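Local coordinates for protein transketolase (Campylobacter jejuni, PDB 3L84) that belongs to the transketolase family of thiamine diphosphate-binding proteins and pairs with a second copy of itself, at residues G357-T371 with F401-F414. Residues are numbered along the deposited sequence; the frame is centred on the assembly and turned at random.
Sequences GFLGGSADLGPSNKT and FARYGIFLPFSATF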
# COMPACT_ATOMS: atom_id res chain seq x y z
N GLY A 357 -28.72 0.85 -5.66
CA GLY A 357 -27.65 0.48 -4.78
C GLY A 357 -26.24 0.81 -5.26
O GLY A 357 -25.28 0.47 -4.56
N PHE A 358 -26.10 1.45 -6.43
CA PHE A 358 -24.80 1.84 -6.96
C PHE A 358 -24.37 3.17 -6.37
O PHE A 358 -25.07 4.15 -6.49
CB PHE A 358 -24.89 1.90 -8.48
CG PHE A 358 -23.57 2.08 -9.16
CD1 PHE A 358 -22.82 0.98 -9.58
CD2 PHE A 358 -23.06 3.35 -9.40
CE1 PHE A 358 -21.60 1.15 -10.22
CE2 PHE A 358 -21.84 3.51 -10.07
CZ PHE A 358 -21.12 2.41 -10.45
N LEU A 359 -23.19 3.22 -5.76
CA LEU A 359 -22.72 4.43 -5.10
C LEU A 359 -21.22 4.30 -4.91
O LEU A 359 -20.63 3.26 -5.19
CB LEU A 359 -23.44 4.68 -3.76
CG LEU A 359 -22.95 3.92 -2.51
CD1 LEU A 359 -23.82 4.33 -1.28
CD2 LEU A 359 -22.92 2.42 -2.64
N GLY A 360 -20.59 5.36 -4.46
CA GLY A 360 -19.15 5.31 -4.22
C GLY A 360 -18.57 6.68 -4.13
O GLY A 360 -19.28 7.68 -3.91
N GLY A 361 -17.27 6.75 -4.33
CA GLY A 361 -16.61 8.04 -4.25
C GLY A 361 -15.14 7.94 -4.47
O GLY A 361 -14.63 6.88 -4.90
N SER A 362 -14.48 9.05 -4.20
CA SER A 362 -13.05 9.22 -4.44
C SER A 362 -12.36 9.58 -3.14
O SER A 362 -12.96 10.11 -2.18
CB SER A 362 -12.88 10.37 -5.46
OG SER A 362 -11.50 10.67 -5.69
N ALA A 363 -11.06 9.33 -3.11
CA ALA A 363 -10.21 9.75 -2.00
C ALA A 363 -9.72 11.18 -2.22
O ALA A 363 -8.58 11.44 -2.59
CB ALA A 363 -9.01 8.76 -1.82
N ASP A 364 -10.65 12.12 -2.07
CA ASP A 364 -10.44 13.54 -2.25
C ASP A 364 -9.98 13.93 -3.64
O ASP A 364 -9.19 14.87 -3.78
CB ASP A 364 -9.45 14.14 -1.24
CG ASP A 364 -9.54 15.68 -1.15
OD1 ASP A 364 -10.68 16.20 -1.08
OD2 ASP A 364 -8.48 16.36 -1.17
N LEU A 365 -10.36 13.21 -4.67
CA LEU A 365 -9.97 13.57 -6.05
C LEU A 365 -11.17 13.59 -6.98
O LEU A 365 -10.98 13.51 -8.20
CB LEU A 365 -8.89 12.62 -6.57
CG LEU A 365 -7.53 12.75 -5.95
CD1 LEU A 365 -6.62 11.61 -6.45
CD2 LEU A 365 -6.92 14.11 -6.29
N GLY A 366 -12.38 13.73 -6.46
CA GLY A 366 -13.56 13.71 -7.31
C GLY A 366 -13.47 14.57 -8.58
O GLY A 366 -13.83 14.10 -9.66
N PRO A 367 -13.04 15.83 -8.45
CA PRO A 367 -13.02 16.68 -9.63
C PRO A 367 -12.06 16.19 -10.70
O PRO A 367 -12.29 16.44 -11.88
CB PRO A 367 -12.55 18.04 -9.05
CG PRO A 367 -13.02 18.01 -7.65
CD PRO A 367 -12.78 16.60 -7.21
N SER A 368 -10.97 15.56 -10.30
CA SER A 368 -9.96 15.02 -11.24
C SER A 368 -10.31 13.63 -11.73
O SER A 368 -10.03 13.31 -12.88
CB SER A 368 -8.60 14.96 -10.58
OG SER A 368 -8.15 16.24 -10.20
N ASN A 369 -10.90 12.79 -10.89
CA ASN A 369 -11.29 11.43 -11.29
C ASN A 369 -12.61 11.42 -12.07
O ASN A 369 -12.96 10.39 -12.64
CB ASN A 369 -11.46 10.51 -10.09
CG ASN A 369 -10.20 10.25 -9.28
OD1 ASN A 369 -9.04 10.34 -9.79
ND2 ASN A 369 -10.39 9.90 -8.06
N LYS A 370 -13.34 12.54 -12.06
CA LYS A 370 -14.64 12.70 -12.71
C LYS A 370 -15.70 11.76 -12.19
O LYS A 370 -16.57 11.24 -12.94
CB LYS A 370 -14.51 12.59 -14.23
CG LYS A 370 -13.51 13.56 -14.84
CD LYS A 370 -13.86 15.00 -14.57
CE LYS A 370 -12.84 15.98 -15.18
NZ LYS A 370 -13.34 16.46 -16.49
N THR A 371 -15.74 11.59 -10.86
CA THR A 371 -16.63 10.64 -10.23
C THR A 371 -17.87 11.26 -9.60
O THR A 371 -18.72 10.52 -9.10
CB THR A 371 -15.85 9.85 -9.13
OG1 THR A 371 -15.11 10.78 -8.30
CG2 THR A 371 -14.88 8.91 -9.79
N PHE A 401 -19.08 -2.54 1.99
CA PHE A 401 -20.28 -2.18 1.24
C PHE A 401 -20.65 -3.30 0.30
O PHE A 401 -21.83 -3.62 0.14
CB PHE A 401 -20.13 -0.87 0.44
CG PHE A 401 -20.46 0.40 1.19
CD1 PHE A 401 -19.57 1.02 2.02
CD2 PHE A 401 -21.73 0.97 1.03
CE1 PHE A 401 -19.90 2.19 2.69
CE2 PHE A 401 -22.07 2.15 1.69
CZ PHE A 401 -21.16 2.76 2.50
N ALA A 402 -19.69 -3.88 -0.40
CA ALA A 402 -19.95 -4.95 -1.34
C ALA A 402 -20.47 -6.24 -0.69
O ALA A 402 -21.17 -7.02 -1.33
CB ALA A 402 -18.68 -5.23 -2.16
N ARG A 403 -20.11 -6.45 0.58
CA ARG A 403 -20.58 -7.60 1.34
C ARG A 403 -21.86 -7.33 2.07
O ARG A 403 -22.48 -8.30 2.54
CB ARG A 403 -19.49 -8.07 2.34
CG ARG A 403 -18.31 -8.75 1.68
CD ARG A 403 -18.66 -10.13 1.21
NE ARG A 403 -18.96 -11.04 2.32
CZ ARG A 403 -19.67 -12.16 2.26
NH1 ARG A 403 -20.26 -12.56 1.14
NH2 ARG A 403 -19.78 -12.89 3.37
N TYR A 404 -22.32 -6.09 2.18
CA TYR A 404 -23.46 -5.80 3.06
C TYR A 404 -24.73 -6.50 2.63
O TYR A 404 -25.46 -7.03 3.47
CB TYR A 404 -23.66 -4.27 3.17
CG TYR A 404 -24.69 -3.89 4.20
CD1 TYR A 404 -24.36 -3.80 5.52
CD2 TYR A 404 -26.01 -3.70 3.85
CE1 TYR A 404 -25.27 -3.53 6.47
CE2 TYR A 404 -26.95 -3.40 4.78
CZ TYR A 404 -26.59 -3.31 6.12
OH TYR A 404 -27.55 -3.04 7.08
N GLY A 405 -25.05 -6.45 1.34
CA GLY A 405 -26.14 -7.22 0.77
C GLY A 405 -26.89 -6.51 -0.34
O GLY A 405 -27.60 -7.17 -1.09
N ILE A 406 -26.81 -5.19 -0.42
CA ILE A 406 -27.64 -4.40 -1.33
C ILE A 406 -26.87 -3.34 -2.14
O ILE A 406 -27.52 -2.59 -2.91
CB ILE A 406 -28.79 -3.71 -0.57
CG1 ILE A 406 -28.26 -2.82 0.56
CG2 ILE A 406 -29.81 -4.76 -0.08
CD1 ILE A 406 -29.31 -1.83 1.13
N PHE A 407 -25.55 -3.30 -2.05
CA PHE A 407 -24.76 -2.22 -2.65
C PHE A 407 -23.77 -2.69 -3.69
O PHE A 407 -23.26 -3.82 -3.64
CB PHE A 407 -24.00 -1.42 -1.59
CG PHE A 407 -24.88 -0.75 -0.58
CD1 PHE A 407 -25.77 0.23 -0.95
CD2 PHE A 407 -24.86 -1.15 0.74
CE1 PHE A 407 -26.58 0.85 -0.02
CE2 PHE A 407 -25.68 -0.54 1.69
CZ PHE A 407 -26.56 0.46 1.27
N LEU A 408 -23.53 -1.80 -4.65
CA LEU A 408 -22.57 -1.95 -5.75
C LEU A 408 -21.62 -0.75 -5.65
O LEU A 408 -21.95 0.32 -6.21
CB LEU A 408 -23.31 -1.96 -7.08
CG LEU A 408 -24.18 -3.19 -7.29
CD1 LEU A 408 -25.24 -2.92 -8.35
CD2 LEU A 408 -23.35 -4.38 -7.64
N PRO A 409 -20.50 -0.89 -4.94
CA PRO A 409 -19.67 0.27 -4.66
C PRO A 409 -18.53 0.46 -5.64
O PRO A 409 -18.00 -0.50 -6.22
CB PRO A 409 -19.10 -0.04 -3.29
CG PRO A 409 -18.88 -1.52 -3.37
CD PRO A 409 -20.08 -2.04 -4.15
N PHE A 410 -18.10 1.71 -5.78
CA PHE A 410 -16.86 2.03 -6.49
C PHE A 410 -15.96 2.90 -5.65
O PHE A 410 -16.39 3.74 -4.88
CB PHE A 410 -17.10 2.68 -7.89
CG PHE A 410 -17.65 4.08 -7.87
CD1 PHE A 410 -16.79 5.18 -7.73
CD2 PHE A 410 -19.00 4.29 -7.93
CE1 PHE A 410 -17.32 6.47 -7.71
CE2 PHE A 410 -19.53 5.58 -7.90
CZ PHE A 410 -18.67 6.66 -7.79
N SER A 411 -14.65 2.62 -5.77
CA SER A 411 -13.54 3.35 -5.13
C SER A 411 -12.73 4.03 -6.20
O SER A 411 -12.37 3.37 -7.18
CB SER A 411 -12.61 2.38 -4.39
OG SER A 411 -13.30 1.67 -3.36
N ALA A 412 -12.38 5.31 -6.04
CA ALA A 412 -11.66 6.05 -7.06
C ALA A 412 -10.46 6.77 -6.51
O ALA A 412 -10.52 7.39 -5.45
CB ALA A 412 -12.61 7.03 -7.79
N THR A 413 -9.39 6.76 -7.29
CA THR A 413 -8.21 7.58 -7.05
C THR A 413 -7.37 7.62 -8.33
O THR A 413 -7.74 7.03 -9.36
CB THR A 413 -7.38 7.07 -5.83
OG1 THR A 413 -6.30 7.97 -5.57
CG2 THR A 413 -6.84 5.64 -6.03
N PHE A 414 -6.26 8.33 -8.29
CA PHE A 414 -5.31 8.24 -9.39
C PHE A 414 -4.69 6.86 -9.41
O PHE A 414 -4.44 6.23 -8.36
CB PHE A 414 -4.15 9.23 -9.19
CG PHE A 414 -4.50 10.70 -9.32
CD1 PHE A 414 -5.50 11.16 -10.15
CD2 PHE A 414 -3.75 11.66 -8.61
CE1 PHE A 414 -5.78 12.52 -10.26
CE2 PHE A 414 -4.04 13.02 -8.75
CZ PHE A 414 -5.03 13.43 -9.57
O HOH W 1 -6.42 9.95 -3.65
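Strands 358-362 and 408-414 make a buried contact between parallel neighbours in the six-stranded sheet of the pyrimidine-binding domain. Backbone hydrogen bonds join them from Leu408 N...Gly357 O at one end to Ala363 N...Ala412 O at the other. The bond from Ala412 N to Gly361 O is weak. Phe410 lays its ring across the neighbouring strand. A chi1 of 70° swings the Phe410 ring back over Gly360. Gly360 CA stands 3.7 Å from the centroid of the Phe410 ring, a CH-pi contact over the face. Gly360 CA also lies 3.2 Å from Phe410 O, a close CA-H...O contact between the strands. Phe358 CE2 meets Phe410 CD2 at 3.6 Å, with the ring planes at 32°. The strands belong to an open parallel alpha/beta sheet, and helix 391-404 connects strand 384-386 to strand 408-414, a beta-alpha-beta crossover that passes strand 358-362. Beside Pro409, Leu359 sets CD1 against Phe401 CE2 (4.1 Å) and CD2 against Phe407 CD1 (4.0 Å). Beyond the strands, Leu365 CD1 sits over one face of the Phe414 ring, a CH-pi contact 3.5 Å from its centroid. Ser368 CB approaches Phe414 CE1 obliquely. Asn369 lies along Thr413, its ND2 3.3 Å from Thr413 CA, while its OD1 bonds to Thr440. Ser362 OG accepts from Leu365 N (3.0 Å), an ST motif. One water bridges Ala363 O and Thr413 OG1. Asp364 hydrogen-bonds through its carboxylate to Ser185, Ile186 and Glu187 of the second subunit.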